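Local coordinates for protein cystatin-2 (Ornithodoros moubata, PDB 3L0R) that inhibits cysteine proteinases, with broad specificity for mammalian cathepsins of both the endopeptidase and exopeptidase kinds, at residues K55-I60 with K85-A90; S61-K66 with E75-K80; R16-A21 with V39-V44. All coordinates share one frame; numbering follows the deposited sequence.

Contact 1: residues K55-I60 with K85-A90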
loop_
_atom_site.group_PDB
_atom_site.type_symbol
_atom_site.label_atom_id
_atom_site.label_comp_id
_atom_site.label_asym_id
_atom_site.label_seq_id
_atom_site.Cartn_x
_atom_site.Cartn_y
_atom_site.Cartn_z
ATOM N N LYS A 55 -0.767 0.984 9.173
ATOM C CA LYS A 55 0.486 1.627 8.801
ATOM C C LYS A 55 1.473 0.605 8.177
ATOM O O LYS A 55 2.040 -0.259 8.855
ATOM C CB LYS A 55 1.075 2.379 9.995
ATOM C CG LYS A 55 2.447 2.997 9.722
ATOM C CD LYS A 55 2.568 4.364 10.326
ATOM C CE LYS A 55 2.799 4.299 11.804
ATOM N NZ LYS A 55 2.531 5.617 12.413
ATOM N N LEU A 56 1.664 0.723 6.867
ATOM C CA LEU A 56 2.495 -0.209 6.126
ATOM C C LEU A 56 3.763 0.453 5.609
ATOM O O LEU A 56 3.705 1.474 4.899
ATOM C CB LEU A 56 1.705 -0.815 4.962
ATOM C CG LEU A 56 0.206 -1.082 5.205
ATOM C CD1 LEU A 56 -0.504 -1.300 3.892
ATOM C CD2 LEU A 56 -0.037 -2.270 6.168
ATOM N N THR A 57 4.897 -0.117 6.010
ATOM C CA THR A 57 6.192 0.225 5.495
ATOM C C THR A 57 6.474 -0.812 4.392
ATOM O O THR A 57 6.544 -2.028 4.631
ATOM C CB THR A 57 7.263 0.202 6.620
ATOM O OG1 THR A 57 6.811 0.995 7.721
ATOM C CG2 THR A 57 8.598 0.764 6.144
ATOM N N ILE A 58 6.573 -0.309 3.168
ATOM C CA ILE A 58 6.648 -1.148 1.981
ATOM C C ILE A 58 7.743 -0.678 1.046
ATOM O O ILE A 58 8.156 0.490 1.084
ATOM C CB ILE A 58 5.311 -1.164 1.202
ATOM C CG1 ILE A 58 5.120 0.153 0.442
ATOM C CG2 ILE A 58 4.117 -1.482 2.162
ATOM C CD1 ILE A 58 3.664 0.537 0.165
ATOM N N GLU A 59 8.223 -1.604 0.223
ATOM C CA GLU A 59 9.076 -1.256 -0.900
ATOM C C GLU A 59 8.289 -1.286 -2.186
ATOM O O GLU A 59 7.557 -2.241 -2.469
ATOM C CB GLU A 59 10.288 -2.165 -0.975
ATOM C CG GLU A 59 11.277 -1.848 0.112
ATOM C CD GLU A 59 12.385 -2.858 0.215
ATOM O OE1 GLU A 59 12.363 -3.861 -0.538
ATOM O OE2 GLU A 59 13.286 -2.648 1.065
ATOM N N ILE A 60 8.425 -0.207 -2.951
ATOM C CA ILE A 60 7.703 -0.066 -4.206
ATOM C C ILE A 60 8.652 0.053 -5.384
ATOM O O ILE A 60 9.846 0.342 -5.219
ATOM C CB ILE A 60 6.694 1.119 -4.186
ATOM C CG1 ILE A 60 7.423 2.470 -4.271
ATOM C CG2 ILE A 60 5.756 1.001 -2.970
ATOM C CD1 ILE A 60 6.520 3.660 -4.563
ATOM N N LYS A 85 14.168 -0.252 -5.943
ATOM C CA LYS A 85 13.191 -0.191 -4.860
ATOM C C LYS A 85 13.112 1.194 -4.215
ATOM O O LYS A 85 14.115 1.907 -4.118
ATOM C CB LYS A 85 13.516 -1.256 -3.799
ATOM C CG LYS A 85 13.538 -2.698 -4.338
ATOM C CD LYS A 85 13.566 -3.738 -3.220
ATOM C CE LYS A 85 14.883 -4.509 -3.169
ATOM N NZ LYS A 85 14.924 -5.665 -4.150
ATOM N N SER A 86 11.908 1.565 -3.778
ATOM C CA SER A 86 11.712 2.764 -2.957
ATOM C C SER A 86 10.890 2.396 -1.751
ATOM O O SER A 86 9.918 1.650 -1.850
ATOM C CB SER A 86 11.015 3.885 -3.732
ATOM O OG SER A 86 11.776 4.252 -4.875
ATOM N N THR A 87 11.272 2.945 -0.610
ATOM C CA THR A 87 10.632 2.631 0.638
ATOM C C THR A 87 9.615 3.709 0.951
ATOM O O THR A 87 9.948 4.894 0.952
ATOM C CB THR A 87 11.694 2.499 1.738
ATOM O OG1 THR A 87 12.571 1.423 1.388
ATOM C CG2 THR A 87 11.070 2.229 3.095
ATOM N N CYS A 88 8.373 3.295 1.193
ATOM C CA CYS A 88 7.309 4.217 1.525
ATOM C C CYS A 88 6.581 3.766 2.777
ATOM O O CYS A 88 6.612 2.585 3.139
ATOM C CB CYS A 88 6.286 4.333 0.387
ATOM S SG CYS A 88 6.966 4.674 -1.232
ATOM N N VAL A 89 5.905 4.720 3.415
ATOM C CA VAL A 89 5.019 4.438 4.531
ATOM C C VAL A 89 3.608 4.866 4.124
ATOM O O VAL A 89 3.362 6.050 3.828
ATOM C CB VAL A 89 5.471 5.143 5.852
ATOM C CG1 VAL A 89 4.486 4.865 6.982
ATOM C CG2 VAL A 89 6.856 4.681 6.259
ATOM N N ALA A 90 2.699 3.886 4.087
ATOM C CA ALA A 90 1.299 4.125 3.754
ATOM C C ALA A 90 0.398 3.908 4.966
ATOM O O ALA A 90 0.497 2.886 5.662
ATOM C CB ALA A 90 0.862 3.229 2.597
HETATM O O HOH W 1 11.520 2.382 -7.351
#

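Contact 2: residues S61-K66 with E75-K80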
loop_
_atom_site.group_PDB
_atom_site.type_symbol
_atom_site.label_atom_id
_atom_site.label_comp_id
_atom_site.label_asym_id
_atom_site.label_seq_id
_atom_site.Cartn_x
_atom_site.Cartn_y
_atom_site.Cartn_z
ATOM N N SER A 61 8.098 -0.162 -6.575
ATOM C CA SER A 61 8.872 -0.178 -7.810
ATOM C C SER A 61 7.896 0.080 -8.938
ATOM O O SER A 61 6.769 -0.401 -8.886
ATOM C CB SER A 61 9.531 -1.550 -8.012
ATOM O OG SER A 61 10.708 -1.444 -8.792
ATOM N N PRO A 62 8.313 0.851 -9.957
ATOM C CA PRO A 62 7.446 1.065 -11.128
ATOM C C PRO A 62 7.067 -0.249 -11.816
ATOM O O PRO A 62 7.941 -1.105 -12.026
ATOM C CB PRO A 62 8.309 1.916 -12.064
ATOM C CG PRO A 62 9.363 2.542 -11.168
ATOM C CD PRO A 62 9.599 1.568 -10.056
ATOM N N SER A 63 5.785 -0.388 -12.169
ATOM C CA SER A 63 5.252 -1.583 -12.840
ATOM C C SER A 63 5.223 -1.464 -14.362
ATOM O O SER A 63 5.520 -0.425 -14.931
ATOM C CB SER A 63 3.838 -1.927 -12.330
ATOM O OG SER A 63 2.836 -1.103 -12.918
ATOM N N VAL A 64 4.862 -2.558 -15.011
ATOM C CA VAL A 64 4.707 -2.593 -16.450
ATOM C C VAL A 64 3.368 -1.992 -16.917
ATOM O O VAL A 64 3.159 -1.792 -18.120
ATOM C CB VAL A 64 4.833 -4.029 -16.972
ATOM C CG1 VAL A 64 6.267 -4.572 -16.749
ATOM C CG2 VAL A 64 3.773 -4.936 -16.312
ATOM N N CYS A 65 2.472 -1.695 -15.977
ATOM C CA CYS A 65 1.139 -1.196 -16.337
ATOM C C CYS A 65 1.073 0.304 -16.518
ATOM O O CYS A 65 1.318 1.059 -15.591
ATOM C CB CYS A 65 0.101 -1.606 -15.311
ATOM S SG CYS A 65 -0.206 -3.361 -15.231
ATOM N N LYS A 66 0.711 0.720 -17.724
ATOM C CA LYS A 66 0.567 2.126 -18.021
ATOM C C LYS A 66 -0.805 2.644 -17.572
ATOM O O LYS A 66 -1.860 2.091 -17.920
ATOM C CB LYS A 66 0.809 2.380 -19.501
ATOM C CG LYS A 66 1.255 3.789 -19.784
ATOM C CD LYS A 66 1.149 4.090 -21.247
ATOM C CE LYS A 66 1.032 5.583 -21.484
ATOM N NZ LYS A 66 2.364 6.144 -21.772
ATOM N N GLU A 75 -1.516 -8.869 -9.940
ATOM C CA GLU A 75 -1.059 -10.013 -10.724
ATOM C C GLU A 75 -0.452 -9.589 -12.058
ATOM O O GLU A 75 0.540 -10.165 -12.525
ATOM C CB GLU A 75 -2.250 -10.968 -10.926
ATOM C CG GLU A 75 -2.106 -12.025 -12.010
ATOM C CD GLU A 75 -3.444 -12.663 -12.372
ATOM O OE1 GLU A 75 -4.421 -11.922 -12.636
ATOM O OE2 GLU A 75 -3.517 -13.908 -12.395
ATOM N N GLN A 76 -1.058 -8.579 -12.670
ATOM C CA GLN A 76 -0.680 -8.159 -14.008
ATOM C C GLN A 76 0.471 -7.172 -13.910
ATOM O O GLN A 76 1.449 -7.269 -14.641
ATOM C CB GLN A 76 -1.888 -7.535 -14.708
ATOM C CG GLN A 76 -2.130 -7.989 -16.122
ATOM C CD GLN A 76 -2.006 -9.494 -16.288
ATOM O OE1 GLN A 76 -2.680 -10.272 -15.603
ATOM N NE2 GLN A 76 -1.129 -9.915 -17.201
ATOM N N CYS A 77 0.357 -6.247 -12.964
ATOM C CA CYS A 77 1.282 -5.118 -12.864
ATOM C C CYS A 77 2.485 -5.453 -12.003
ATOM O O CYS A 77 2.647 -4.924 -10.912
ATOM C CB CYS A 77 0.557 -3.881 -12.341
ATOM S SG CYS A 77 -0.924 -3.519 -13.307
ATOM N N VAL A 78 3.312 -6.359 -12.511
ATOM C CA VAL A 78 4.580 -6.689 -11.889
ATOM C C VAL A 78 5.560 -5.522 -12.080
ATOM O O VAL A 78 5.364 -4.691 -12.975
ATOM C CB VAL A 78 5.158 -8.005 -12.470
ATOM C CG1 VAL A 78 4.311 -9.207 -12.019
ATOM C CG2 VAL A 78 5.255 -7.945 -14.013
ATOM N N PRO A 79 6.596 -5.434 -11.218
ATOM C CA PRO A 79 7.678 -4.460 -11.405
ATOM C C PRO A 79 8.351 -4.592 -12.762
ATOM O O PRO A 79 8.559 -5.719 -13.235
ATOM C CB PRO A 79 8.685 -4.856 -10.316
ATOM C CG PRO A 79 7.869 -5.497 -9.267
ATOM C CD PRO A 79 6.787 -6.231 -9.988
ATOM N N LYS A 80 8.707 -3.469 -13.382
ATOM C CA LYS A 80 9.609 -3.518 -14.550
ATOM C C LYS A 80 10.926 -4.215 -14.171
ATOM O O LYS A 80 11.490 -5.020 -14.940
ATOM C CB LYS A 80 9.929 -2.121 -15.068
ATOM C CG LYS A 80 8.753 -1.339 -15.603
ATOM C CD LYS A 80 9.102 0.145 -15.715
ATOM C CE LYS A 80 7.987 0.953 -16.369
ATOM N NZ LYS A 80 8.116 0.982 -17.852
#

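Contact 3: residues R16-A21 with V39-V44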
loop_
_atom_site.group_PDB
_atom_site.type_symbol
_atom_site.label_atom_id
_atom_site.label_comp_id
_atom_site.label_asym_id
_atom_site.label_seq_id
_atom_site.Cartn_x
_atom_site.Cartn_y
_atom_site.Cartn_z
ATOM N N ARG A 16 -3.440 -10.162 3.868
ATOM C CA ARG A 16 -4.316 -8.986 3.973
ATOM C C ARG A 16 -3.517 -7.683 3.906
ATOM O O ARG A 16 -3.983 -6.682 3.376
ATOM C CB ARG A 16 -5.187 -9.041 5.248
ATOM C CG ARG A 16 -4.391 -9.091 6.558
ATOM C CD ARG A 16 -5.172 -9.716 7.716
ATOM N NE ARG A 16 -5.686 -8.714 8.663
ATOM C CZ ARG A 16 -5.240 -8.534 9.912
ATOM N NH1 ARG A 16 -4.260 -9.293 10.409
ATOM N NH2 ARG A 16 -5.786 -7.593 10.679
ATOM N N PHE A 17 -2.296 -7.708 4.408
ATOM C CA PHE A 17 -1.486 -6.514 4.414
ATOM C C PHE A 17 -0.890 -6.258 3.044
ATOM O O PHE A 17 -0.690 -5.093 2.658
ATOM C CB PHE A 17 -0.402 -6.602 5.483
ATOM C CG PHE A 17 -0.939 -6.788 6.875
ATOM C CD1 PHE A 17 -2.038 -6.045 7.328
ATOM C CD2 PHE A 17 -0.340 -7.690 7.740
ATOM C CE1 PHE A 17 -2.523 -6.214 8.616
ATOM C CE2 PHE A 17 -0.822 -7.867 9.037
ATOM C CZ PHE A 17 -1.912 -7.130 9.478
ATOM N N LEU A 18 -0.627 -7.333 2.300
ATOM C CA LEU A 18 -0.150 -7.194 0.927
ATOM C C LEU A 18 -1.279 -6.623 0.054
ATOM O O LEU A 18 -1.058 -5.728 -0.774
ATOM C CB LEU A 18 0.384 -8.532 0.385
ATOM C CG LEU A 18 0.944 -8.542 -1.039
ATOM C CD1 LEU A 18 2.103 -7.550 -1.236
ATOM C CD2 LEU A 18 1.350 -9.956 -1.412
ATOM N N GLU A 19 -2.481 -7.135 0.272
ATOM C CA GLU A 19 -3.677 -6.636 -0.381
ATOM C C GLU A 19 -3.851 -5.118 -0.166
ATOM O O GLU A 19 -4.121 -4.361 -1.111
ATOM C CB GLU A 19 -4.888 -7.409 0.146
ATOM C CG GLU A 19 -6.120 -7.403 -0.754
ATOM C CD GLU A 19 -7.065 -8.572 -0.462
ATOM O OE1 GLU A 19 -8.191 -8.572 -1.012
ATOM O OE2 GLU A 19 -6.678 -9.490 0.307
ATOM N N LEU A 20 -3.677 -4.685 1.077
ATOM C CA LEU A 20 -3.828 -3.279 1.437
ATOM C C LEU A 20 -2.719 -2.412 0.825
ATOM O O LEU A 20 -2.962 -1.271 0.417
ATOM C CB LEU A 20 -3.877 -3.121 2.965
ATOM C CG LEU A 20 -5.182 -3.497 3.671
ATOM C CD1 LEU A 20 -4.900 -3.817 5.128
ATOM C CD2 LEU A 20 -6.246 -2.418 3.594
ATOM N N ALA A 21 -1.510 -2.971 0.772
ATOM C CA ALA A 21 -0.346 -2.307 0.196
ATOM C C ALA A 21 -0.570 -2.029 -1.282
ATOM O O ALA A 21 -0.288 -0.926 -1.763
ATOM C CB ALA A 21 0.910 -3.122 0.414
ATOM N N VAL A 39 6.735 -4.406 -4.086
ATOM C CA VAL A 39 7.757 -5.413 -4.143
ATOM C C VAL A 39 7.732 -6.169 -2.824
ATOM O O VAL A 39 7.761 -7.397 -2.806
ATOM C CB VAL A 39 9.153 -4.775 -4.370
ATOM C CG1 VAL A 39 10.279 -5.823 -4.307
ATOM C CG2 VAL A 39 9.193 -4.072 -5.712
ATOM N N THR A 40 7.678 -5.443 -1.711
ATOM C CA THR A 40 7.708 -6.092 -0.399
ATOM C C THR A 40 7.004 -5.282 0.688
ATOM O O THR A 40 6.931 -4.068 0.608
ATOM C CB THR A 40 9.161 -6.542 0.002
ATOM O OG1 THR A 40 9.296 -6.597 1.416
ATOM C CG2 THR A 40 10.202 -5.591 -0.517
ATOM N N VAL A 41 6.429 -5.992 1.656
ATOM C CA VAL A 41 5.836 -5.408 2.860
ATOM C C VAL A 41 6.818 -5.660 3.997
ATOM O O VAL A 41 6.972 -6.801 4.441
ATOM C CB VAL A 41 4.437 -6.029 3.205
ATOM C CG1 VAL A 41 3.775 -5.334 4.438
ATOM C CG2 VAL A 41 3.500 -5.961 2.003
ATOM N N LYS A 42 7.489 -4.603 4.450
ATOM C CA LYS A 42 8.558 -4.729 5.435
ATOM C C LYS A 42 8.034 -4.728 6.864
ATOM O O LYS A 42 8.522 -5.473 7.725
ATOM C CB LYS A 42 9.590 -3.612 5.250
ATOM C CG LYS A 42 10.478 -3.805 4.045
ATOM C CD LYS A 42 10.894 -2.475 3.452
ATOM C CE LYS A 42 11.950 -1.745 4.286
ATOM N NZ LYS A 42 13.057 -1.160 3.445
ATOM N N GLU A 43 7.036 -3.881 7.111
ATOM C CA GLU A 43 6.579 -3.646 8.465
ATOM C C GLU A 43 5.113 -3.217 8.497
ATOM O O GLU A 43 4.661 -2.502 7.604
ATOM C CB GLU A 43 7.505 -2.625 9.134
ATOM C CG GLU A 43 6.984 -2.094 10.445
ATOM C CD GLU A 43 7.995 -1.251 11.203
ATOM O OE1 GLU A 43 9.101 -0.942 10.647
ATOM O OE2 GLU A 43 7.664 -0.926 12.377
ATOM N N VAL A 44 4.374 -3.684 9.515
ATOM C CA VAL A 44 2.939 -3.370 9.670
ATOM C C VAL A 44 2.555 -3.040 11.126
ATOM O O VAL A 44 2.947 -3.734 12.054
ATOM C CB VAL A 44 2.019 -4.519 9.140
ATOM C CG1 VAL A 44 0.533 -4.193 9.359
ATOM C CG2 VAL A 44 2.288 -4.786 7.673
#

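Contact 1: residues K55-I60 with K85-A90
I60 meets C88 and S86 on the helix-facing side of two antiparallel strands, and this corner carries much of the packing between K55-I60 and K85-A90. CG1 of I60 lies between the backbone N and the carbonyl carbon (chi1 74°), where it rests 3.9 Å from CB of S86, and the chain carries on so that I60 CD1 stops 3.5 Å from the sulfur C88 SG. The same sulfur is bonded to C108 on strand 100-108, so the isoleucine methyl packs against a disulfide pinned to the next strand. A90, at the other end, whose side chain is a single methyl, is held by backbone bonds: its N-H binds the carbonyl of L56 (N to O 2.7 Å, 168° at the hydrogen), and A90 O takes the N-H of L56 in return. I58 with C88 and I60 with S86 are likewise hydrogen-bonded pairs, each joined by two backbone N-H...O bonds, with I60 N 2.6 Å from S86 O. T57 with V89 and E59 with T87 are the non-hydrogen-bonded pairs between them, and their side chains point to the other face. There CG of E59 passes 3.7 Å from T87 OG1, while its OE2 is salt-bridged to K42. Y106 packs against I58, I60, C88 and A90, and helix 15-25 reaches L56, I58 and I60. The chemistry is therefore split by the sheet: mostly aliphatic groups and a disulfide on the face of L56, I58, I60 and C88, with the S86 hydroxyl at its end; threonines, V89 and the charged E59 on the other; six backbone bonds hold the strands.

Contact 2: residues S61-K66 with E75-K80
C65 and C77 share the same first torsion, each SG anti to its own carbonyl carbon (chi1 -66° and -53°), and the two close a left-handed disulfide with chi3 -92° and C65 SG 2.1 Å from C77 SG. Two backbone bonds brace the chains beside it. K80 N donates to P62 O at 2.8 Å, and V64 N reaches V78 O at 3.0 Å. S63, between them, sets OG between its backbone N and carbonyl carbon, where it accepts from C65 N at 3.1 Å in an ST turn; the same hydroxyl is hydrogen-bonded to Y35 O. S63 OG also sits 3.6 Å from C77 CB, beside the cystine. On the outer side V64 CG2 meets V78 CG2 at 4.1 Å, and the aliphatic part of K80 runs over the S63 carbonyl, its CG 3.4 Å from S63 O. C77 itself is the centre of an inverse gamma turn, a tight bend in a segment without regular structure. With a second disulfide between C88 and C108, this one makes up the pattern of the secreted, type 2 cystatins. It ties the loop between strands 52-66 and 86-95 to the far end of strand 52-66, whose other flank is strand 34-48: T37 touches S63 and P79, and Y35 packs on C65.

Contact 3: residues R16-A21 with V39-V44
Helix 16-21 passes strand 40-44 with the two axes 9.0 Å apart at their closest and their directions 111° apart, so contact is confined to a few side chains: F17, L18 and A21 on the helix, V41 and V44 on the strand. Both valines point at the helix although they stand three residues apart, because K42 and E43 share T57 as partner in a classic beta bulge, which shifts the alternation of the strand. V44 has CG1 anti to its backbone N (chi1 178°), and that methyl sits over the middle of the F17 ring, 3.6 Å from the centroid and 5° off the normal: a CH-pi contact. V44 CG2 lies toward the CB end of the ring, 3.9 Å from F17 CB. The opposite face of the ring is met by R16 CG, nearer the rim, and the R16 guanidinium has F17 CZ over one of its own faces. V41 CG2 packs against L18 and A21, 3.9 Å from L18 CD1 and 4.2 Å from A21 CB; V41 CG1 is turned to F17 CB, at 4.5 Å. An alanine in place of F17 would take away the ring, which would probably open a gap under V44 CG1 and cost R16 CG its apolar support, while the salt bridge from R16 NH1 to E14 OE1 could still hold the guanidinium. As in other cystatins, the helix lies across the concave face of the curved sheet. Around this contact, V38 of strand 34-48 touches L18 and A21, L56 of strand 52-66 packs on V44, Y54 on F17, and Q10 of strand 8-10 lines both F17 and V44.

How the contacts relate
Contacts 1 and 3 are central, with centres about 8 Å apart, contact 3 buried and contact 1 buried on one face only; contact 2 is nearer the surface, its centre about 16 Å from each, toward one end of the sheet. Strand 52-66 runs through contacts 1 and 2. Contact 3 reaches it through its neighbour, strand 34-48: K42 N and T57 O, and E59 N and T40 O, are probably hydrogen-bonded. V39 then packs on S61 and P79 of contact 2. The chemistry follows the place. Contact 1 is sheet pairing, contact 3 apolar helix-on-sheet packing, and contact 2, more exposed, relies on a covalent link and two backbone bonds to fasten an irregular loop.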